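Local coordinates for protein hydrogenase maturation factor (Thermoanaerobacter tengcongensis, PDB 3VTH) that probably transfers the carbamoyl group of carbamoyl phosphate, with ATP, to the C-terminal cysteine of HypE during the maturation of [NiFe]-hydrogenases, at residues 165-170 against 187-192; 193-198 against 205-210; 411-416 against 444-449; 564-569 against 648-653. One frame throughout, in Å; residues are numbered along the deposited sequence.

Contact 1 (165-170 against 187-192). With ZN (zinc ion), chain D.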
loop_
_atom_site.group_PDB
_atom_site.type_symbol
_atom_site.label_atom_id
_atom_site.label_comp_id
_atom_site.label_asym_id
_atom_site.label_seq_id
_atom_site.Cartn_x
_atom_site.Cartn_y
_atom_site.Cartn_z
ATOM N N GLU A 165 -13.396 -31.303 20.374
ATOM C CA GLU A 165 -13.214 -31.453 21.820
ATOM C C GLU A 165 -11.808 -31.049 22.285
ATOM O O GLU A 165 -11.657 -30.418 23.328
ATOM C CB GLU A 165 -13.530 -32.899 22.233
ATOM C CG GLU A 165 -13.515 -33.156 23.735
ATOM C CD GLU A 165 -13.814 -34.618 24.107
ATOM O OE1 GLU A 165 -13.605 -35.534 23.276
ATOM O OE2 GLU A 165 -14.252 -34.854 25.250
ATOM N N LYS A 166 -10.784 -31.401 21.511
ATOM C CA LYS A 166 -9.412 -31.058 21.893
ATOM C C LYS A 166 -9.127 -29.555 21.794
ATOM O O LYS A 166 -8.484 -28.974 22.677
ATOM C CB LYS A 166 -8.394 -31.823 21.051
ATOM C CG LYS A 166 -8.287 -33.291 21.392
ATOM C CD LYS A 166 -6.938 -33.826 20.921
ATOM C CE LYS A 166 -7.015 -34.446 19.541
ATOM N NZ LYS A 166 -7.407 -35.892 19.666
ATOM N N CYS A 167 -9.611 -28.929 20.729
ATOM C CA CYS A 167 -9.402 -27.493 20.552
ATOM C C CYS A 167 -10.171 -26.704 21.602
ATOM O O CYS A 167 -9.679 -25.697 22.103
ATOM C CB CYS A 167 -9.794 -27.051 19.146
ATOM S SG CYS A 167 -8.573 -27.536 17.917
ATOM N N SER A 168 -11.374 -27.170 21.918
ATOM C CA SER A 168 -12.197 -26.567 22.964
ATOM C C SER A 168 -11.553 -26.663 24.360
ATOM O O SER A 168 -11.650 -25.722 25.163
ATOM C CB SER A 168 -13.572 -27.216 22.987
ATOM O OG SER A 168 -14.361 -26.650 24.016
ATOM N N ARG A 169 -10.858 -27.757 24.627
ATOM C CA ARG A 169 -10.105 -27.920 25.860
ATOM C C ARG A 169 -8.972 -26.916 25.944
ATOM O O ARG A 169 -8.774 -26.289 26.935
ATOM C CB ARG A 169 -9.582 -29.356 26.021
ATOM C CG ARG A 169 -10.674 -30.346 26.414
ATOM C CD ARG A 169 -10.230 -31.782 26.800
ATOM N NE ARG A 169 -9.019 -32.239 26.128
ATOM C CZ ARG A 169 -8.942 -33.253 25.263
ATOM N NH1 ARG A 169 -10.000 -33.976 24.949
ATOM N NH2 ARG A 169 -7.782 -33.547 24.718
ATOM N N GLU A 170 -8.249 -26.749 24.860
ATOM C CA GLU A 170 -7.191 -25.752 24.782
ATOM C C GLU A 170 -7.744 -24.343 24.986
ATOM O O GLU A 170 -7.174 -23.545 25.738
ATOM C CB GLU A 170 -6.494 -25.814 23.422
ATOM C CG GLU A 170 -5.650 -27.060 23.184
ATOM C CD GLU A 170 -5.009 -27.032 21.791
ATOM O OE1 GLU A 170 -5.665 -26.572 20.840
ATOM O OE2 GLU A 170 -3.849 -27.455 21.647
ATOM N N PHE A 187 -6.357 -30.198 12.525
ATOM C CA PHE A 187 -6.664 -31.115 11.409
ATOM C C PHE A 187 -8.117 -31.599 11.431
ATOM O O PHE A 187 -8.758 -31.722 10.383
ATOM C CB PHE A 187 -5.727 -32.338 11.416
ATOM C CG PHE A 187 -4.419 -32.112 10.701
ATOM C CD1 PHE A 187 -4.388 -31.918 9.321
ATOM C CD2 PHE A 187 -3.218 -32.088 11.406
ATOM C CE1 PHE A 187 -3.180 -31.711 8.652
ATOM C CE2 PHE A 187 -2.001 -31.873 10.737
ATOM C CZ PHE A 187 -1.985 -31.696 9.367
ATOM N N ASP A 188 -8.621 -31.874 12.635
ATOM C CA ASP A 188 -9.931 -32.507 12.818
ATOM C C ASP A 188 -11.117 -31.545 12.661
ATOM O O ASP A 188 -12.209 -31.955 12.272
ATOM C CB ASP A 188 -9.999 -33.153 14.208
ATOM C CG ASP A 188 -8.951 -34.259 14.405
ATOM O OD1 ASP A 188 -8.481 -34.436 15.547
ATOM O OD2 ASP A 188 -8.581 -34.928 13.417
ATOM N N CYS A 189 -10.920 -30.273 12.996
ATOM C CA CYS A 189 -12.055 -29.349 13.035
ATOM C C CYS A 189 -11.848 -28.129 12.139
ATOM O O CYS A 189 -12.750 -27.298 11.987
ATOM C CB CYS A 189 -12.353 -28.920 14.484
ATOM S SG CYS A 189 -11.092 -27.827 15.241
ATOM N N GLY A 190 -10.662 -28.030 11.550
ATOM C CA GLY A 190 -10.284 -26.829 10.818
ATOM C C GLY A 190 -10.524 -26.931 9.320
ATOM O O GLY A 190 -10.984 -27.958 8.831
ATOM N N PRO A 191 -10.226 -25.849 8.588
ATOM C CA PRO A 191 -10.261 -25.893 7.127
ATOM C C PRO A 191 -9.281 -26.935 6.584
ATOM O O PRO A 191 -8.364 -27.349 7.288
ATOM C CB PRO A 191 -9.833 -24.480 6.697
ATOM C CG PRO A 191 -9.416 -23.774 7.944
ATOM C CD PRO A 191 -9.810 -24.541 9.126
ATOM N N SER A 192 -9.488 -27.347 5.337
ATOM C CA SER A 192 -8.566 -28.241 4.653
ATOM C C SER A 192 -8.248 -27.771 3.221
ATOM O O SER A 192 -9.026 -27.040 2.587
ATOM C CB SER A 192 -9.121 -29.666 4.654
ATOM O OG SER A 192 -10.488 -29.667 4.303
HETATM ZN ZN ZN D . -9.681 -29.065 16.588
#
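Cys167 and Cys189 meet through a zinc ion in the second of the protein's two HypF-type zinc fingers, a Cys4 site built from two CxxC pairs. Cys167, in helix 165-171, closes the first pair with Cys164; Cys189, in the loop that leads on to strand 193-196, closes the second with Cys186. The tight part of the contact is the metal itself. SG of Cys167 lies 2.3 Å from the zinc, and SG of Cys189 makes a bond of the same length, while Cys164 and Cys186 supply the remaining two sulfurs. The two backbones stay well apart, CA of Cys167 lying 8.2 Å from CA of Cys189, and the ion bridges that gap. Both cysteines are buried, and the side chain of Cys167 also packs against Arg127 and Arg128, residues of the first finger. On Cys189 the first torsion, chi1 70°, sets SG between the backbone N and the carbonyl carbon, which turns the sulfur toward the metal and the helix.

The other side of the contact is loose and open to solvent. Lys166 and Asp188, one residue before each of these cysteines, are exposed and reach toward each other without closing a salt bridge: NZ of Lys166 stops 4.5 Å from OD1 of Asp188. Any attraction between these exposed charges is probably weak. At the buried end, by contrast, the sulfurs themselves come close, SG of Cys167 standing 3.7 Å from SG of Cys189 with the zinc bound to both.

Contact 2 (193-198 against 205-210)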
loop_
_atom_site.group_PDB
_atom_site.type_symbol
_atom_site.label_atom_id
_atom_site.label_comp_id
_atom_site.label_asym_id
_atom_site.label_seq_id
_atom_site.Cartn_x
_atom_site.Cartn_y
_atom_site.Cartn_z
ATOM N N LEU A 193 -7.082 -28.183 2.743
ATOM C CA LEU A 193 -6.680 -27.976 1.360
ATOM C C LEU A 193 -7.443 -28.892 0.412
ATOM O O LEU A 193 -7.879 -29.994 0.783
ATOM C CB LEU A 193 -5.179 -28.235 1.196
ATOM C CG LEU A 193 -4.246 -27.361 2.046
ATOM C CD1 LEU A 193 -2.818 -27.928 2.014
ATOM C CD2 LEU A 193 -4.299 -25.888 1.618
ATOM N N SER A 194 -7.568 -28.432 -0.826
ATOM C CA SER A 194 -8.130 -29.239 -1.886
ATOM C C SER A 194 -7.300 -28.982 -3.145
ATOM O O SER A 194 -7.132 -27.812 -3.574
ATOM C CB SER A 194 -9.613 -28.891 -2.081
ATOM O OG SER A 194 -10.132 -29.517 -3.253
ATOM N N PHE A 195 -6.729 -30.049 -3.691
ATOM C CA PHE A 195 -5.934 -29.955 -4.912
ATOM C C PHE A 195 -6.782 -30.371 -6.112
ATOM O O PHE A 195 -7.426 -31.418 -6.099
ATOM C CB PHE A 195 -4.668 -30.831 -4.833
ATOM C CG PHE A 195 -3.811 -30.785 -6.088
ATOM C CD1 PHE A 195 -2.905 -29.744 -6.291
ATOM C CD2 PHE A 195 -3.908 -31.782 -7.050
ATOM C CE1 PHE A 195 -2.119 -29.692 -7.435
ATOM C CE2 PHE A 195 -3.118 -31.743 -8.204
ATOM C CZ PHE A 195 -2.222 -30.697 -8.394
ATOM N N VAL A 196 -6.766 -29.542 -7.148
ATOM C CA VAL A 196 -7.477 -29.832 -8.391
ATOM C C VAL A 196 -6.498 -29.681 -9.549
ATOM O O VAL A 196 -5.912 -28.621 -9.762
ATOM C CB VAL A 196 -8.659 -28.846 -8.639
ATOM C CG1 VAL A 196 -9.471 -29.291 -9.858
ATOM C CG2 VAL A 196 -9.546 -28.730 -7.416
ATOM N N GLY A 197 -6.323 -30.753 -10.295
ATOM C CA GLY A 197 -5.466 -30.723 -11.461
ATOM C C GLY A 197 -5.637 -32.059 -12.126
ATOM O O GLY A 197 -6.775 -32.496 -12.346
ATOM N N GLU A 198 -4.515 -32.708 -12.434
ATOM C CA GLU A 198 -4.536 -34.107 -12.819
ATOM C C GLU A 198 -4.523 -34.930 -11.533
ATOM O O GLU A 198 -4.329 -34.384 -10.421
ATOM C CB GLU A 198 -3.319 -34.479 -13.676
ATOM C CG GLU A 198 -3.081 -33.627 -14.922
ATOM C CD GLU A 198 -1.996 -34.226 -15.819
ATOM O OE1 GLU A 198 -1.003 -33.523 -16.124
ATOM O OE2 GLU A 198 -2.128 -35.410 -16.203
ATOM N N ILE A 205 0.185 -30.305 -0.854
ATOM C CA ILE A 205 1.366 -29.450 -1.033
ATOM C C ILE A 205 2.402 -30.080 -1.980
ATOM O O ILE A 205 2.990 -29.390 -2.816
ATOM C CB ILE A 205 2.050 -29.098 0.307
ATOM C CG1 ILE A 205 1.088 -28.356 1.251
ATOM C CG2 ILE A 205 3.315 -28.242 0.067
ATOM C CD1 ILE A 205 0.615 -26.966 0.769
ATOM N N LYS A 206 2.625 -31.384 -1.832
ATOM C CA LYS A 206 3.527 -32.119 -2.715
ATOM C C LYS A 206 3.015 -32.140 -4.158
ATOM O O LYS A 206 3.801 -32.101 -5.090
ATOM C CB LYS A 206 3.732 -33.548 -2.202
ATOM C CG LYS A 206 5.076 -34.165 -2.568
ATOM C CD LYS A 206 5.512 -35.222 -1.518
ATOM C CE LYS A 206 5.588 -34.572 -0.110
ATOM N NZ LYS A 206 5.796 -35.545 0.999
ATOM N N CYS A 207 1.695 -32.210 -4.338
ATOM C CA CYS A 207 1.114 -32.135 -5.680
ATOM C C CYS A 207 1.444 -30.785 -6.352
ATOM O O CYS A 207 1.744 -30.728 -7.554
ATOM C CB CYS A 207 -0.401 -32.368 -5.627
ATOM S SG CYS A 207 -0.921 -33.998 -4.977
ATOM N N VAL A 208 1.384 -29.720 -5.553
ATOM C CA VAL A 208 1.730 -28.361 -5.991
ATOM C C VAL A 208 3.207 -28.262 -6.358
ATOM O O VAL A 208 3.544 -27.773 -7.443
ATOM C CB VAL A 208 1.350 -27.314 -4.919
ATOM C CG1 VAL A 208 1.927 -25.918 -5.250
ATOM C CG2 VAL A 208 -0.156 -27.246 -4.787
ATOM N N ALA A 209 4.069 -28.764 -5.468
ATOM C CA ALA A 209 5.519 -28.787 -5.701
ATOM C C ALA A 209 5.881 -29.482 -7.007
ATOM O O ALA A 209 6.713 -28.979 -7.766
ATOM C CB ALA A 209 6.245 -29.437 -4.541
ATOM N N LYS A 210 5.251 -30.626 -7.269
ATOM C CA LYS A 210 5.514 -31.366 -8.506
ATOM C C LYS A 210 5.102 -30.568 -9.744
ATOM O O LYS A 210 5.872 -30.470 -10.701
ATOM C CB LYS A 210 4.864 -32.757 -8.478
ATOM C CG LYS A 210 5.450 -33.647 -7.378
ATOM C CD LYS A 210 5.501 -35.125 -7.736
ATOM C CE LYS A 210 6.143 -35.913 -6.585
ATOM N NZ LYS A 210 6.370 -37.354 -6.925
#
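Phe195 lays one face of its ring against Cys207, and this CH-pi contact is the main joint between edge strand 193-196 and helix 204-213. CB of Cys207 stands 3.5 Å from the centroid of the Phe195 ring, only 4° off the normal, so that all six ring carbons lie at nearly the same distance from it. With CG of Phe195 anti to the backbone N (chi1 179°), the ring is carried out from the strand toward the helix.

A sulfur-aromatic contact falls on the same face. SG of Cys207 lies 4.5 Å from the centroid of the Phe195 ring, and its disulfide to Cys200 ties the helix to the loop between the two segments.

Purely apolar contacts flank this centre. CG2 of Val208 approaches CD1 of Phe195 at 4.0 Å. Nearer the start of the strand, the branch end CD1 of Leu193 meets CD1 of Ile205 at 3.8 Å. Strand and helix run in roughly the same direction, their short axes at 37°, and Ile205 and Val208 also rest on Leu356 of the adjoining strand 354-358.

Cutting Phe195 back to an alanine would probably leave CB of Cys207 without its aromatic cover and open a gap beside the disulfide.

No hydrogen bond joins the two segments, so their direct association rests on dispersion and ring contacts, supplemented by the covalent link through Cys200.

Contact 3 (411-416 against 444-449)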
loop_
_atom_site.group_PDB
_atom_site.type_symbol
_atom_site.label_atom_id
_atom_site.label_comp_id
_atom_site.label_asym_id
_atom_site.label_seq_id
_atom_site.Cartn_x
_atom_site.Cartn_y
_atom_site.Cartn_z
ATOM N N ASN A 411 -6.250 3.178 -7.246
ATOM C CA ASN A 411 -7.239 3.810 -6.389
ATOM C C ASN A 411 -7.278 3.261 -4.956
ATOM O O ASN A 411 -7.163 2.056 -4.742
ATOM C CB ASN A 411 -8.616 3.741 -7.035
ATOM C CG ASN A 411 -9.713 4.291 -6.120
ATOM O OD1 ASN A 411 -10.133 5.453 -6.237
ATOM N ND2 ASN A 411 -10.151 3.472 -5.198
ATOM N N THR A 412 -7.423 4.173 -3.988
ATOM C CA THR A 412 -7.962 3.842 -2.685
ATOM C C THR A 412 -9.022 4.909 -2.394
ATOM O O THR A 412 -8.994 5.996 -2.982
ATOM C CB THR A 412 -6.899 3.923 -1.569
ATOM O OG1 THR A 412 -6.336 5.242 -1.560
ATOM C CG2 THR A 412 -5.782 2.863 -1.768
ATOM N N PHE A 413 -9.930 4.588 -1.477
ATOM C CA PHE A 413 -10.836 5.566 -0.898
ATOM C C PHE A 413 -10.499 5.693 0.583
ATOM O O PHE A 413 -9.775 4.861 1.122
ATOM C CB PHE A 413 -12.307 5.154 -1.116
ATOM C CG PHE A 413 -12.668 3.819 -0.514
ATOM C CD1 PHE A 413 -13.009 3.716 0.832
ATOM C CD2 PHE A 413 -12.680 2.666 -1.301
ATOM C CE1 PHE A 413 -13.361 2.465 1.407
ATOM C CE2 PHE A 413 -13.032 1.414 -0.746
ATOM C CZ PHE A 413 -13.372 1.315 0.602
ATOM N N CYS A 414 -10.971 6.761 1.229
ATOM C CA CYS A 414 -10.691 6.976 2.651
ATOM C C CYS A 414 -11.947 7.483 3.350
ATOM O O CYS A 414 -12.646 8.328 2.798
ATOM C CB CYS A 414 -9.521 7.964 2.812
ATOM S SG CYS A 414 -9.039 8.328 4.513
ATOM N N MET A 415 -12.250 6.936 4.533
ATOM C CA MET A 415 -13.401 7.364 5.344
ATOM C C MET A 415 -12.933 7.783 6.722
ATOM O O MET A 415 -12.198 7.045 7.381
ATOM C CB MET A 415 -14.382 6.209 5.585
ATOM C CG MET A 415 -14.964 5.599 4.364
ATOM S SD MET A 415 -15.826 4.065 4.801
ATOM C CE MET A 415 -16.297 3.658 3.125
ATOM N N THR A 416 -13.395 8.935 7.184
ATOM C CA THR A 416 -12.983 9.413 8.490
ATOM C C THR A 416 -14.046 9.125 9.543
ATOM O O THR A 416 -15.244 9.104 9.248
ATOM C CB THR A 416 -12.716 10.933 8.489
ATOM O OG1 THR A 416 -13.879 11.622 8.028
ATOM C CG2 THR A 416 -11.536 11.250 7.582
ATOM N N GLU A 444 -19.109 -0.056 0.408
ATOM C CA GLU A 444 -20.250 -0.496 1.232
ATOM C C GLU A 444 -19.774 -1.310 2.424
ATOM O O GLU A 444 -20.264 -1.142 3.540
ATOM C CB GLU A 444 -21.281 -1.284 0.408
ATOM C CG GLU A 444 -21.987 -0.442 -0.667
ATOM C CD GLU A 444 -22.698 0.785 -0.109
ATOM O OE1 GLU A 444 -22.344 1.916 -0.507
ATOM O OE2 GLU A 444 -23.604 0.626 0.740
ATOM N N ARG A 445 -18.781 -2.157 2.200
ATOM C CA ARG A 445 -18.270 -3.005 3.269
ATOM C C ARG A 445 -17.471 -2.291 4.369
ATOM O O ARG A 445 -17.544 -2.665 5.550
ATOM C CB ARG A 445 -17.494 -4.171 2.682
ATOM C CG ARG A 445 -18.456 -5.312 2.382
ATOM C CD ARG A 445 -18.116 -5.996 1.124
ATOM N NE ARG A 445 -16.785 -6.591 1.189
ATOM C CZ ARG A 445 -16.487 -7.786 0.691
ATOM N NH1 ARG A 445 -15.256 -8.239 0.785
ATOM N NH2 ARG A 445 -17.427 -8.522 0.096
ATOM N N TYR A 446 -16.711 -1.277 3.980
ATOM C CA TYR A 446 -15.990 -0.445 4.944
ATOM C C TYR A 446 -16.979 0.396 5.760
ATOM O O TYR A 446 -16.811 0.550 6.969
ATOM C CB TYR A 446 -14.960 0.444 4.228
ATOM C CG TYR A 446 -13.576 -0.183 4.060
ATOM C CD1 TYR A 446 -12.461 0.370 4.698
ATOM C CD2 TYR A 446 -13.385 -1.311 3.254
ATOM C CE1 TYR A 446 -11.190 -0.182 4.546
ATOM C CE2 TYR A 446 -12.109 -1.879 3.079
ATOM C CZ TYR A 446 -11.017 -1.299 3.727
ATOM O OH TYR A 446 -9.762 -1.843 3.567
ATOM N N LYS A 447 -18.011 0.929 5.103
ATOM C CA LYS A 447 -19.077 1.655 5.822
ATOM C C LYS A 447 -19.772 0.795 6.868
ATOM O O LYS A 447 -20.064 1.261 7.967
ATOM C CB LYS A 447 -20.129 2.230 4.869
ATOM C CG LYS A 447 -19.611 3.395 3.998
ATOM C CD LYS A 447 -20.747 4.081 3.221
ATOM C CE LYS A 447 -21.409 3.150 2.250
ATOM N NZ LYS A 447 -22.512 3.842 1.515
ATOM N N LYS A 448 -20.047 -0.452 6.520
ATOM C CA LYS A 448 -20.649 -1.384 7.464
ATOM C C LYS A 448 -19.655 -1.790 8.548
ATOM O O LYS A 448 -19.976 -1.783 9.731
ATOM C CB LYS A 448 -21.150 -2.632 6.738
ATOM C CG LYS A 448 -22.278 -2.357 5.766
ATOM C CD LYS A 448 -22.934 -3.661 5.298
ATOM C CE LYS A 448 -23.613 -3.454 3.942
ATOM N NZ LYS A 448 -24.737 -2.462 4.039
ATOM N N LEU A 449 -18.444 -2.151 8.144
ATOM C CA LEU A 449 -17.471 -2.666 9.099
ATOM C C LEU A 449 -17.114 -1.614 10.169
ATOM O O LEU A 449 -17.047 -1.926 11.367
ATOM C CB LEU A 449 -16.217 -3.160 8.378
ATOM C CG LEU A 449 -15.185 -3.904 9.238
ATOM C CD1 LEU A 449 -15.828 -5.050 10.026
ATOM C CD2 LEU A 449 -14.076 -4.415 8.356
#
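Segment 411-416 runs past the C-terminal end of helix 433-449, with CA of Met415 and CA of Lys447 8.1 Å apart and no hydrogen bond between the segments. Phe413 and Tyr446 form a T-shaped pair. The edge of the Phe413 ring points at a face of Tyr446, the centroids of the two rings 5.1 Å apart and their planes at 83°. CZ of Phe413 makes the closest approach, 3.7 Å from CD2 of Tyr446, so the edge arrives off-centre, toward the rim of the face. A chi1 of 59° places CG of Phe413 between its backbone N and carbonyl carbon and lets the far end of the ring extend to the helix. At the polar end of the tyrosine, OH is hydrogen-bonded to His425.

The contact packs strand 414-417 of the six-stranded sheet in the HypF Kae1-like domain, of the actin-like ATPase clan, and the residue leading into it, against a helix of the same subdomain. Helix 737-749 meets Cys414, whose CB points away from residues 444-449.

Met415 extends beyond CG as a straight chain and brings its methyl end to the helix, where CE lies 3.7 Å from CB of Tyr446. CE also presses on CG of Lys447 at 3.4 Å, closer than usual for two carbons. Lys447 then bends at chi3, and its NZ forms a salt bridge of 2.8 Å with OE1 of Glu444, one turn earlier, on the syn side of the carboxylate but tilted 31° out of its plane. A serine at Lys447 would probably leave the methionine methyl less covered and Glu444 without its intrahelical counter-charge.

Contact 4 (564-569 against 648-653)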
loop_
_atom_site.group_PDB
_atom_site.type_symbol
_atom_site.label_atom_id
_atom_site.label_comp_id
_atom_site.label_asym_id
_atom_site.label_seq_id
_atom_site.Cartn_x
_atom_site.Cartn_y
_atom_site.Cartn_z
ATOM N N SER A 564 13.877 20.701 -36.076
ATOM C CA SER A 564 15.094 20.526 -36.870
ATOM C C SER A 564 16.336 20.230 -36.022
ATOM O O SER A 564 17.320 19.675 -36.521
ATOM C CB SER A 564 15.333 21.735 -37.791
ATOM O OG SER A 564 15.484 22.932 -37.047
ATOM N N PHE A 565 16.281 20.588 -34.740
ATOM C CA PHE A 565 17.392 20.364 -33.816
ATOM C C PHE A 565 17.606 18.873 -33.513
ATOM O O PHE A 565 18.728 18.449 -33.233
ATOM C CB PHE A 565 17.137 21.126 -32.502
ATOM C CG PHE A 565 18.328 21.167 -31.583
ATOM C CD1 PHE A 565 19.177 22.274 -31.583
ATOM C CD2 PHE A 565 18.602 20.102 -30.718
ATOM C CE1 PHE A 565 20.291 22.320 -30.737
ATOM C CE2 PHE A 565 19.714 20.129 -29.871
ATOM C CZ PHE A 565 20.559 21.243 -29.880
ATOM N N TYR A 566 16.528 18.089 -33.557
ATOM C CA TYR A 566 16.561 16.686 -33.131
ATOM C C TYR A 566 16.484 15.719 -34.326
ATOM O O TYR A 566 15.736 14.737 -34.309
ATOM C CB TYR A 566 15.418 16.426 -32.134
ATOM C CG TYR A 566 15.434 17.339 -30.910
ATOM C CD1 TYR A 566 16.061 16.934 -29.723
ATOM C CD2 TYR A 566 14.824 18.595 -30.939
ATOM C CE1 TYR A 566 16.086 17.756 -28.604
ATOM C CE2 TYR A 566 14.842 19.431 -29.825
ATOM C CZ TYR A 566 15.469 19.001 -28.661
ATOM O OH TYR A 566 15.497 19.807 -27.555
ATOM N N LYS A 567 17.277 16.006 -35.356
ATOM C CA LYS A 567 17.221 15.285 -36.634
ATOM C C LYS A 567 17.200 13.758 -36.526
ATOM O O LYS A 567 16.304 13.121 -37.076
ATOM C CB LYS A 567 18.366 15.746 -37.550
ATOM C CG LYS A 567 18.531 14.957 -38.855
ATOM C CD LYS A 567 19.717 15.512 -39.676
ATOM C CE LYS A 567 19.934 14.764 -40.994
ATOM N NZ LYS A 567 20.613 13.447 -40.810
ATOM N N ASN A 568 18.189 13.187 -35.832
ATOM C CA ASN A 568 18.358 11.731 -35.730
ATOM C C ASN A 568 17.140 11.055 -35.095
ATOM O O ASN A 568 16.693 10.003 -35.567
ATOM C CB ASN A 568 19.615 11.388 -34.914
ATOM C CG ASN A 568 20.056 9.942 -35.087
ATOM O OD1 ASN A 568 20.526 9.550 -36.155
ATOM N ND2 ASN A 568 19.932 9.150 -34.032
ATOM N N PHE A 569 16.623 11.654 -34.019
ATOM C CA PHE A 569 15.392 11.189 -33.402
ATOM C C PHE A 569 14.183 11.291 -34.345
ATOM O O PHE A 569 13.462 10.310 -34.530
ATOM C CB PHE A 569 15.099 11.933 -32.084
ATOM C CG PHE A 569 13.752 11.614 -31.513
ATOM C CD1 PHE A 569 13.537 10.410 -30.839
ATOM C CD2 PHE A 569 12.689 12.502 -31.666
ATOM C CE1 PHE A 569 12.284 10.088 -30.323
ATOM C CE2 PHE A 569 11.426 12.202 -31.138
ATOM C CZ PHE A 569 11.221 10.985 -30.471
ATOM N N ASP A 648 11.549 25.765 -18.726
ATOM C CA ASP A 648 11.272 25.158 -20.023
ATOM C C ASP A 648 12.060 23.852 -20.194
ATOM O O ASP A 648 13.276 23.879 -20.405
ATOM C CB ASP A 648 11.613 26.168 -21.141
ATOM C CG ASP A 648 11.263 25.663 -22.550
ATOM O OD1 ASP A 648 10.765 24.519 -22.725
ATOM O OD2 ASP A 648 11.478 26.447 -23.489
ATOM N N PRO A 649 11.364 22.701 -20.115
ATOM C CA PRO A 649 12.027 21.412 -20.243
ATOM C C PRO A 649 12.718 21.191 -21.586
ATOM O O PRO A 649 13.676 20.427 -21.636
ATOM C CB PRO A 649 10.885 20.409 -20.046
ATOM C CG PRO A 649 9.676 21.137 -20.377
ATOM C CD PRO A 649 9.912 22.540 -19.919
ATOM N N GLU A 650 12.264 21.855 -22.651
ATOM C CA GLU A 650 12.891 21.654 -23.962
ATOM C C GLU A 650 14.357 22.120 -24.008
ATOM O O GLU A 650 15.162 21.534 -24.717
ATOM C CB GLU A 650 12.076 22.286 -25.095
ATOM C CG GLU A 650 12.557 21.889 -26.511
ATOM C CD GLU A 650 13.694 22.779 -27.065
ATOM O OE1 GLU A 650 13.726 23.990 -26.750
ATOM O OE2 GLU A 650 14.552 22.263 -27.829
ATOM N N LEU A 651 14.686 23.181 -23.263
ATOM C CA LEU A 651 16.073 23.678 -23.185
ATOM C C LEU A 651 17.040 22.656 -22.570
ATOM O O LEU A 651 18.227 22.592 -22.932
ATOM C CB LEU A 651 16.110 24.994 -22.399
ATOM C CG LEU A 651 15.295 26.143 -23.016
ATOM C CD1 LEU A 651 15.343 27.395 -22.143
ATOM C CD2 LEU A 651 15.802 26.440 -24.437
ATOM N N ILE A 652 16.516 21.870 -21.639
ATOM C CA ILE A 652 17.239 20.778 -21.015
ATOM C C ILE A 652 17.325 19.606 -21.999
ATOM O O ILE A 652 18.386 18.989 -22.139
ATOM C CB ILE A 652 16.542 20.352 -19.688
ATOM C CG1 ILE A 652 16.672 21.476 -18.657
ATOM C CG2 ILE A 652 17.126 19.037 -19.127
ATOM C CD1 ILE A 652 15.685 21.398 -17.541
ATOM N N LEU A 653 16.218 19.328 -22.702
ATOM C CA LEU A 653 16.213 18.273 -23.729
ATOM C C LEU A 653 17.249 18.541 -24.830
ATOM O O LEU A 653 17.837 17.602 -25.354
ATOM C CB LEU A 653 14.817 18.059 -24.338
ATOM C CG LEU A 653 13.704 17.501 -23.441
ATOM C CD1 LEU A 653 12.390 17.429 -24.222
ATOM C CD2 LEU A 653 14.068 16.124 -22.884
#
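Tyr566 reaches across to helix 649-662 with its hydroxyl and overlaps Glu650 and Leu653, residues almost one turn apart. The phenol donates a short hydrogen bond, 2.6 Å from OH of Tyr566 to OE2 of Glu650. The carboxylate receives it on its anti side, 29° out of the carboxylate plane, while OE2 itself lies near the plane of the tyrosine ring, at its edge. The ring and carboxylate planes stand nearly perpendicular, at 82°. Glu650 gets there by a bend at chi2 (-86°), which swings its carboxylate round toward the tyrosine. OE2 also forms a salt bridge with Arg654, a positive charge that would be expected to favour the ionised carboxylate in this buried place.

Leu653 borders the hydroxyl with its own backbone and the root of its side chain. Its CB is 3.7 Å from OH of Tyr566, and its carbonyl O sits at the ring edge, 3.7 Å from CE1 of Tyr566. One face of the tyrosine is covered from within its own segment by CD2 of Phe565, centred 3.8 Å above the ring plane.

Asp648 is the N-cap of helix 649-662. Its OD1 accepts from N of Glu650 at 3.1 Å, above the carboxylate plane, and also pairs with Lys539 of strand 530-542. Within the second Kae1-like subdomain, the contact joins the start of helix 567-572 to that of helix 649-662: Tyr566 packs edge-to-face with Tyr657 and touches Ile559 of helix 551-559, and Leu653 rests on Val604 and Leu607 of helix 597-607.

In the fold
Contacts 1 and 2 follow each other along the chain, and residues 187-192 of the first run straight into strand 193-196 of the second. The former relies on metal coordination in a small, partly exposed finger; the latter is a buried apolar joint at the edge of the ten-stranded sheet. Contact 3 is also a buried strand-helix packing, lying about 15 Å from the centre of the chain, but in the first Kae1-like part of the protein. Among the three buried contacts, contact 4 alone has a hydrogen bond across its segments, between helix starts; it lies about 70 Å from contact 1, centre to centre, on the opposite side of the chain's centre. No two contacts share a helix or strand.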